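Local coordinates for protein Cry23AA1 (Bacillus thuringiensis, PDB 4RHZ) that forms a binary toxin complex with Cry37Aa1, binds a zinc ion and, as a member of the aerolysin family, probably forms pores in target-cell membranes, at residues S108-L112 with Q223-S227; E36-P40 with I95-F101. The contacts are given in a common frame with arbitrary orientation. Residue numbers count along the deposited sequence, not the author numbering.

In the fold
Both contacts pack the same antiparallel hairpin, strands 96-105 and 111-119, against the large sheet that runs through this elongated molecule. Interaction 2 comes first along the chain and joins strand 96-105 to strand 32-40; interaction 1 follows, joining the hairpin's turn and the start of strand 111-119 to the long strand 211-235. Their centres lie about 23 Å apart, so the hairpin is held at two places along its length. In sequence it falls between the long strands 67-90 and 126-142 and has many serines and threonines, features consistent with the membrane-insertion hairpin of aerolysin-family toxins, which lies folded against the body before the pore forms.

Interaction 1: S108-L112 with Q223-S227; sequences SDVTL and QGLRS
Leu112, Leu225 and Val110 build this apolar contact between a hairpin and the body sheet, closed at its exposed edge by a long salt bridge. Segment 108-112 leaves a turn and becomes a strand at Thr111, while 223-227 is strand throughout; their end-to-end directions differ by 138°, and the nearest CA pair, Leu112 and Leu225, is 7.9 Å apart. Leu225 (m, t) sets CD2 3.7 Å from Leu112 CD2 and CD1 4.3 Å from Val110 CG2. Leu112 (p, p) also brings CD2 to 3.7 Å from Gln223 OE1, itself hydrogen-bonded to Asn257. The Gln223 side chain lies about 5 Å from the zinc ion held by His79, Glu130 and His132 but is not a ligand. A classic beta bulge, Leu225 and Arg226 both facing Gln155, turns both side chains toward the hairpin, and Arg226 NH2 makes the 4.0 Å salt bridge to Asp109 OD2. Val258 of strand 258-259, which pairs with 111-119, touches Val110, Leu112 and Leu225, and Tyr159 of strand 146-179 reaches Leu112.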
ATOM      1  N   SER A 108       9.284  -8.361   0.357  1.00 64.29           N
ATOM      2  CA  SER A 108      10.388  -7.432   0.733  1.00 64.73           C
ATOM      3  C   SER A 108      10.602  -7.096   2.209  1.00 65.34           C
ATOM      4  O   SER A 108      10.190  -7.834   3.101  1.00 65.51           O
ATOM      5  CB  SER A 108      10.392  -6.148  -0.088  1.00 64.77           C
ATOM      6  OG  SER A 108       9.155  -5.478  -0.010  1.00 66.33           O
ATOM      7  N   ASP A 109      11.265  -5.967   2.455  1.00 65.57           N
ATOM      8  CA  ASP A 109      12.101  -5.854   3.646  1.00 66.52           C
ATOM      9  C   ASP A 109      11.914  -4.543   4.399  1.00 65.42           C
ATOM     10  O   ASP A 109      12.645  -4.177   5.335  1.00 65.64           O
ATOM     11  CB  ASP A 109      13.575  -6.044   3.230  1.00 67.85           C
ATOM     12  CG  ASP A 109      14.382  -4.744   3.271  1.00 71.54           C
ATOM     13  OD1 ASP A 109      15.036  -4.537   4.334  1.00 73.37           O
ATOM     14  OD2 ASP A 109      14.351  -3.949   2.272  1.00 74.75           O
ATOM     15  N   VAL A 110      10.917  -3.820   3.960  1.00 63.97           N
ATOM     16  CA  VAL A 110      10.665  -2.536   4.517  1.00 61.73           C
ATOM     17  C   VAL A 110       9.416  -2.711   5.431  1.00 59.58           C
ATOM     18  O   VAL A 110       8.560  -3.575   5.178  1.00 58.90           O
ATOM     19  CB  VAL A 110      10.585  -1.536   3.345  1.00 61.86           C
ATOM     20  CG1 VAL A 110      10.198  -2.297   2.045  1.00 62.54           C
ATOM     21  CG2 VAL A 110       9.694  -0.349   3.639  1.00 61.80           C
ATOM     22  N   THR A 111       9.412  -1.928   6.508  1.00 56.86           N
ATOM     23  CA  THR A 111       8.454  -1.955   7.569  1.00 54.73           C
ATOM     24  C   THR A 111       7.857  -0.569   7.738  1.00 52.54           C
ATOM     25  O   THR A 111       8.622   0.381   7.846  1.00 52.40           O
ATOM     26  CB  THR A 111       9.159  -2.346   8.909  1.00 55.41           C
ATOM     27  OG1 THR A 111       8.846  -3.708   9.201  1.00 56.38           O
ATOM     28  CG2 THR A 111       8.696  -1.482  10.121  1.00 55.59           C
ATOM     29  N   LEU A 112       6.521  -0.430   7.794  1.00 48.56           N
ATOM     30  CA  LEU A 112       6.016   0.890   8.183  1.00 46.03           C
ATOM     31  C   LEU A 112       5.179   0.903   9.479  1.00 44.81           C
ATOM     32  O   LEU A 112       4.424  -0.054   9.768  1.00 43.46           O
ATOM     33  CB  LEU A 112       5.379   1.669   7.021  1.00 44.55           C
ATOM     34  CG  LEU A 112       3.925   1.479   6.588  1.00 45.85           C
ATOM     35  CD1 LEU A 112       2.978   1.886   7.701  1.00 47.27           C
ATOM     36  CD2 LEU A 112       3.539   2.303   5.379  1.00 45.87           C
ATOM     37  N   GLN A 223       1.743   6.296   1.271  1.00 35.40           N
ATOM     38  CA  GLN A 223       2.840   7.281   1.449  1.00 34.62           C
ATOM     39  C   GLN A 223       4.076   6.876   0.691  1.00 32.56           C
ATOM     40  O   GLN A 223       4.269   5.692   0.345  1.00 31.28           O
ATOM     41  CB  GLN A 223       3.247   7.430   2.939  1.00 33.20           C
ATOM     42  CG  GLN A 223       3.610   6.135   3.493  1.00 30.86           C
ATOM     43  CD  GLN A 223       4.215   6.236   4.875  1.00 38.99           C
ATOM     44  OE1 GLN A 223       3.525   5.941   5.882  1.00 39.08           O
ATOM     45  NE2 GLN A 223       5.530   6.624   4.955  1.00 31.37           N
ATOM     46  N   GLY A 224       4.964   7.855   0.552  1.00 32.36           N
ATOM     47  CA  GLY A 224       6.319   7.568   0.109  1.00 31.31           C
ATOM     48  C   GLY A 224       6.971   6.758   1.185  1.00 32.30           C
ATOM     49  O   GLY A 224       6.882   7.106   2.388  1.00 32.40           O
ATOM     50  N   LEU A 225       7.642   5.696   0.789  1.00 31.81           N
ATOM     51  CA  LEU A 225       8.370   4.952   1.774  1.00 33.94           C
ATOM     52  C   LEU A 225       9.847   5.262   1.822  1.00 35.23           C
ATOM     53  O   LEU A 225      10.446   5.173   2.894  1.00 35.51           O
ATOM     54  CB  LEU A 225       8.237   3.475   1.533  1.00 33.41           C
ATOM     55  CG  LEU A 225       6.838   2.894   1.403  1.00 33.56           C
ATOM     56  CD1 LEU A 225       7.026   1.485   0.826  1.00 31.56           C
ATOM     57  CD2 LEU A 225       6.143   2.836   2.824  1.00 28.85           C
ATOM     58  N   ARG A 226      10.437   5.548   0.652  1.00 35.49           N
ATOM     59  CA  ARG A 226      11.861   5.855   0.517  1.00 35.70           C
ATOM     60  C   ARG A 226      12.168   6.424  -0.846  1.00 35.90           C
ATOM     61  O   ARG A 226      11.364   6.244  -1.806  1.00 36.35           O
ATOM     62  CB  ARG A 226      12.749   4.684   0.797  1.00 34.71           C
ATOM     63  CG  ARG A 226      12.261   3.431   0.210  1.00 39.37           C
ATOM     64  CD  ARG A 226      13.396   2.709  -0.282  1.00 45.42           C
ATOM     65  NE  ARG A 226      13.645   1.497   0.425  1.00 50.71           N
ATOM     66  CZ  ARG A 226      14.872   1.038   0.722  1.00 56.37           C
ATOM     67  NH1 ARG A 226      15.980   1.729   0.401  1.00 55.58           N
ATOM     68  NH2 ARG A 226      14.984  -0.125   1.363  1.00 54.21           N
ATOM     69  N   SER A 227      13.271   7.185  -0.889  1.00 33.76           N
ATOM     70  CA  SER A 227      13.775   7.835  -2.090  1.00 32.48           C
ATOM     71  C   SER A 227      15.057   7.073  -2.477  1.00 32.43           C
ATOM     72  O   SER A 227      15.756   6.495  -1.620  1.00 31.49           O
ATOM     73  CB  SER A 227      14.034   9.331  -1.854  1.00 31.76           C
ATOM     74  OG  SER A 227      15.084   9.491  -0.870  1.00 33.48           O
TER

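Interaction 2: E36-P40 with I95-F101; sequences ESVTP and ISTKQSF
Two extended strands, 36-40 and 96-101, lie face to face with their axes 7.3 Å apart at closest approach and cross at -41°, running in broadly the same direction. Glu36 sits over Thr97, Val38 over Gln99 and Pro40 over Phe101, with CA separations of 7.0, 6.7 and 7.7 Å, and these alternate residues all turn their CA-to-CB bonds inward. This is face-to-face packing of strands from two sheets, closer than the usual 10 Å or so between sandwich layers; no backbone pairing links the two. Val38, in the t rotamer, is at the centre: its CG2 lies 4.1 Å from Thr97 CB, while CG1 points the other way along the strand and reaches Phe101 CZ at 4.0 Å. Phe101 (chi1 m, chi2 83°) presents its ring edge to this methyl and also to the proline, Pro40 CD lying 3.9 Å from Phe101 CE2. Between these contacts Gln99 contributes its aliphatic part, with Gln99 CG 4.2 Å from Val38 CB. At the other end Glu36 in m sets its CG 3.8 Å from CG2 of Ile95 (m, t). Thr97 in m brings OG1 to 3.7 Å from Glu36 CB; this hydroxyl is hydrogen-bonded to Tyr120 OH. Strand 111-119 pairs with 96-101 on one side, through Tyr118 and Ala116 among others, and strand 146-179 pairs with 36-40 through Glu166 and Asn164; Tyr118 and Val163 from these two neighbours both pack on Val38 and Phe101, extending the interface between the sheets.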
ATOM      1  N   GLU A  36      -9.652  -4.279  26.043  1.00 43.37           N
ATOM      2  CA  GLU A  36      -9.811  -3.594  24.749  1.00 44.49           C
ATOM      3  C   GLU A  36      -8.628  -3.972  23.856  1.00 45.08           C
ATOM      4  O   GLU A  36      -7.469  -4.066  24.310  1.00 44.28           O
ATOM      5  CB  GLU A  36      -9.808  -2.083  24.923  1.00 43.80           C
ATOM      6  CG  GLU A  36     -11.016  -1.541  25.651  1.00 47.11           C
ATOM      7  CD  GLU A  36     -10.727  -1.205  27.091  1.00 49.14           C
ATOM      8  OE1 GLU A  36     -10.065  -2.005  27.797  1.00 50.83           O
ATOM      9  OE2 GLU A  36     -11.140  -0.102  27.500  1.00 52.36           O
ATOM     10  N   SER A  37      -8.919  -4.185  22.588  1.00 45.53           N
ATOM     11  CA  SER A  37      -7.921  -4.695  21.696  1.00 46.60           C
ATOM     12  C   SER A  37      -8.320  -4.433  20.273  1.00 45.80           C
ATOM     13  O   SER A  37      -9.340  -4.961  19.815  1.00 45.26           O
ATOM     14  CB  SER A  37      -7.787  -6.193  21.924  1.00 47.37           C
ATOM     15  OG  SER A  37      -6.874  -6.752  20.988  1.00 52.36           O
ATOM     16  N   VAL A  38      -7.541  -3.603  19.581  1.00 44.33           N
ATOM     17  CA  VAL A  38      -7.705  -3.476  18.142  1.00 44.11           C
ATOM     18  C   VAL A  38      -6.537  -4.233  17.455  1.00 44.85           C
ATOM     19  O   VAL A  38      -5.360  -3.946  17.697  1.00 44.65           O
ATOM     20  CB  VAL A  38      -7.719  -1.996  17.725  1.00 45.04           C
ATOM     21  CG1 VAL A  38      -7.628  -1.864  16.189  1.00 41.26           C
ATOM     22  CG2 VAL A  38      -8.965  -1.256  18.318  1.00 42.66           C
ATOM     23  N   THR A  39      -6.869  -5.234  16.658  1.00 44.50           N
ATOM     24  CA  THR A  39      -5.867  -6.011  15.988  1.00 44.88           C
ATOM     25  C   THR A  39      -6.115  -6.110  14.471  1.00 44.75           C
ATOM     26  O   THR A  39      -7.236  -6.329  14.021  1.00 44.23           O
ATOM     27  CB  THR A  39      -5.675  -7.427  16.616  1.00 45.56           C
ATOM     28  OG1 THR A  39      -6.892  -8.129  16.523  1.00 46.33           O
ATOM     29  CG2 THR A  39      -5.199  -7.372  18.107  1.00 44.81           C
ATOM     30  N   PRO A  40      -5.040  -5.922  13.680  1.00 45.31           N
ATOM     31  CA  PRO A  40      -5.028  -5.986  12.217  1.00 44.94           C
ATOM     32  C   PRO A  40      -5.320  -7.397  11.816  1.00 44.18           C
ATOM     33  O   PRO A  40      -4.822  -8.270  12.444  1.00 43.98           O
ATOM     34  CB  PRO A  40      -3.568  -5.624  11.864  1.00 45.14           C
ATOM     35  CG  PRO A  40      -2.776  -6.087  13.087  1.00 45.84           C
ATOM     36  CD  PRO A  40      -3.690  -5.698  14.236  1.00 45.87           C
ATOM     37  N   ILE A  95     -15.262   4.080  25.387  1.00 44.20           N
ATOM     38  CA  ILE A  95     -14.365   2.952  25.076  1.00 42.92           C
ATOM     39  C   ILE A  95     -13.504   3.355  23.859  1.00 43.62           C
ATOM     40  O   ILE A  95     -14.050   3.586  22.775  1.00 41.77           O
ATOM     41  CB  ILE A  95     -15.111   1.659  24.784  1.00 42.40           C
ATOM     42  CG1 ILE A  95     -16.236   1.432  25.814  1.00 39.63           C
ATOM     43  CG2 ILE A  95     -14.117   0.460  24.699  1.00 40.58           C
ATOM     44  CD1 ILE A  95     -17.316   0.491  25.246  1.00 38.86           C
ATOM     45  N   SER A  96     -12.183   3.457  24.051  1.00 44.26           N
ATOM     46  CA  SER A  96     -11.280   3.768  22.937  1.00 46.01           C
ATOM     47  C   SER A  96      -9.876   3.151  23.084  1.00 47.06           C
ATOM     48  O   SER A  96      -9.506   2.763  24.204  1.00 46.61           O
ATOM     49  CB  SER A  96     -11.229   5.294  22.687  1.00 44.96           C
ATOM     50  OG  SER A  96     -10.642   5.916  23.779  1.00 45.36           O
ATOM     51  N   THR A  97      -9.124   3.048  21.966  1.00 46.87           N
ATOM     52  CA  THR A  97      -7.744   2.515  21.958  1.00 47.28           C
ATOM     53  C   THR A  97      -6.873   3.286  20.948  1.00 46.86           C
ATOM     54  O   THR A  97      -7.300   3.485  19.810  1.00 44.23           O
ATOM     55  CB  THR A  97      -7.715   1.068  21.466  1.00 48.64           C
ATOM     56  OG1 THR A  97      -8.515   0.245  22.294  1.00 49.10           O
ATOM     57  CG2 THR A  97      -6.293   0.485  21.470  1.00 52.53           C
ATOM     58  N   LYS A  98      -5.677   3.724  21.374  1.00 47.23           N
ATOM     59  CA  LYS A  98      -4.641   4.215  20.465  1.00 48.73           C
ATOM     60  C   LYS A  98      -3.916   2.937  20.085  1.00 48.80           C
ATOM     61  O   LYS A  98      -3.327   2.259  20.922  1.00 47.52           O
ATOM     62  CB  LYS A  98      -3.670   5.162  21.179  1.00 50.36           C
ATOM     63  CG  LYS A  98      -3.344   6.533  20.479  1.00 56.46           C
ATOM     64  CD  LYS A  98      -2.319   6.430  19.299  1.00 61.77           C
ATOM     65  CE  LYS A  98      -1.976   7.806  18.660  1.00 67.23           C
ATOM     66  NZ  LYS A  98      -2.794   8.082  17.396  1.00 69.12           N
ATOM     67  N   GLN A  99      -4.032   2.533  18.833  1.00 49.12           N
ATOM     68  CA  GLN A  99      -3.209   1.418  18.415  1.00 50.76           C
ATOM     69  C   GLN A  99      -2.129   1.769  17.372  1.00 49.74           C
ATOM     70  O   GLN A  99      -2.360   2.519  16.423  1.00 48.87           O
ATOM     71  CB  GLN A  99      -4.023   0.222  18.005  1.00 50.09           C
ATOM     72  CG  GLN A  99      -3.813  -0.896  18.987  1.00 56.58           C
ATOM     73  CD  GLN A  99      -2.741  -1.823  18.545  1.00 61.32           C
ATOM     74  OE1 GLN A  99      -2.672  -2.151  17.373  1.00 68.10           O
ATOM     75  NE2 GLN A  99      -1.899  -2.257  19.455  1.00 61.21           N
ATOM     76  N   SER A 100      -0.959   1.210  17.604  1.00 49.84           N
ATOM     77  CA  SER A 100       0.136   1.326  16.675  1.00 50.26           C
ATOM     78  C   SER A 100       0.271   0.040  15.887  1.00 48.78           C
ATOM     79  O   SER A 100       0.198  -1.039  16.441  1.00 48.94           O
ATOM     80  CB  SER A 100       1.416   1.637  17.455  1.00 50.90           C
ATOM     81  OG  SER A 100       2.451   0.852  16.923  1.00 56.05           O
ATOM     82  N   PHE A 101       0.449   0.157  14.581  1.00 47.97           N
ATOM     83  CA  PHE A 101       0.630  -1.008  13.739  1.00 46.90           C
ATOM     84  C   PHE A 101       2.002  -0.992  12.954  1.00 46.91           C
ATOM     85  O   PHE A 101       2.457   0.043  12.415  1.00 46.05           O
ATOM     86  CB  PHE A 101      -0.478  -1.098  12.696  1.00 46.44           C
ATOM     87  CG  PHE A 101      -1.878  -0.922  13.203  1.00 47.89           C
ATOM     88  CD1 PHE A 101      -2.410   0.356  13.384  1.00 44.30           C
ATOM     89  CD2 PHE A 101      -2.710  -2.038  13.379  1.00 45.82           C
ATOM     90  CE1 PHE A 101      -3.688   0.532  13.778  1.00 42.09           C
ATOM     91  CE2 PHE A 101      -4.002  -1.875  13.775  1.00 46.47           C
ATOM     92  CZ  PHE A 101      -4.507  -0.589  13.983  1.00 45.47           C
TER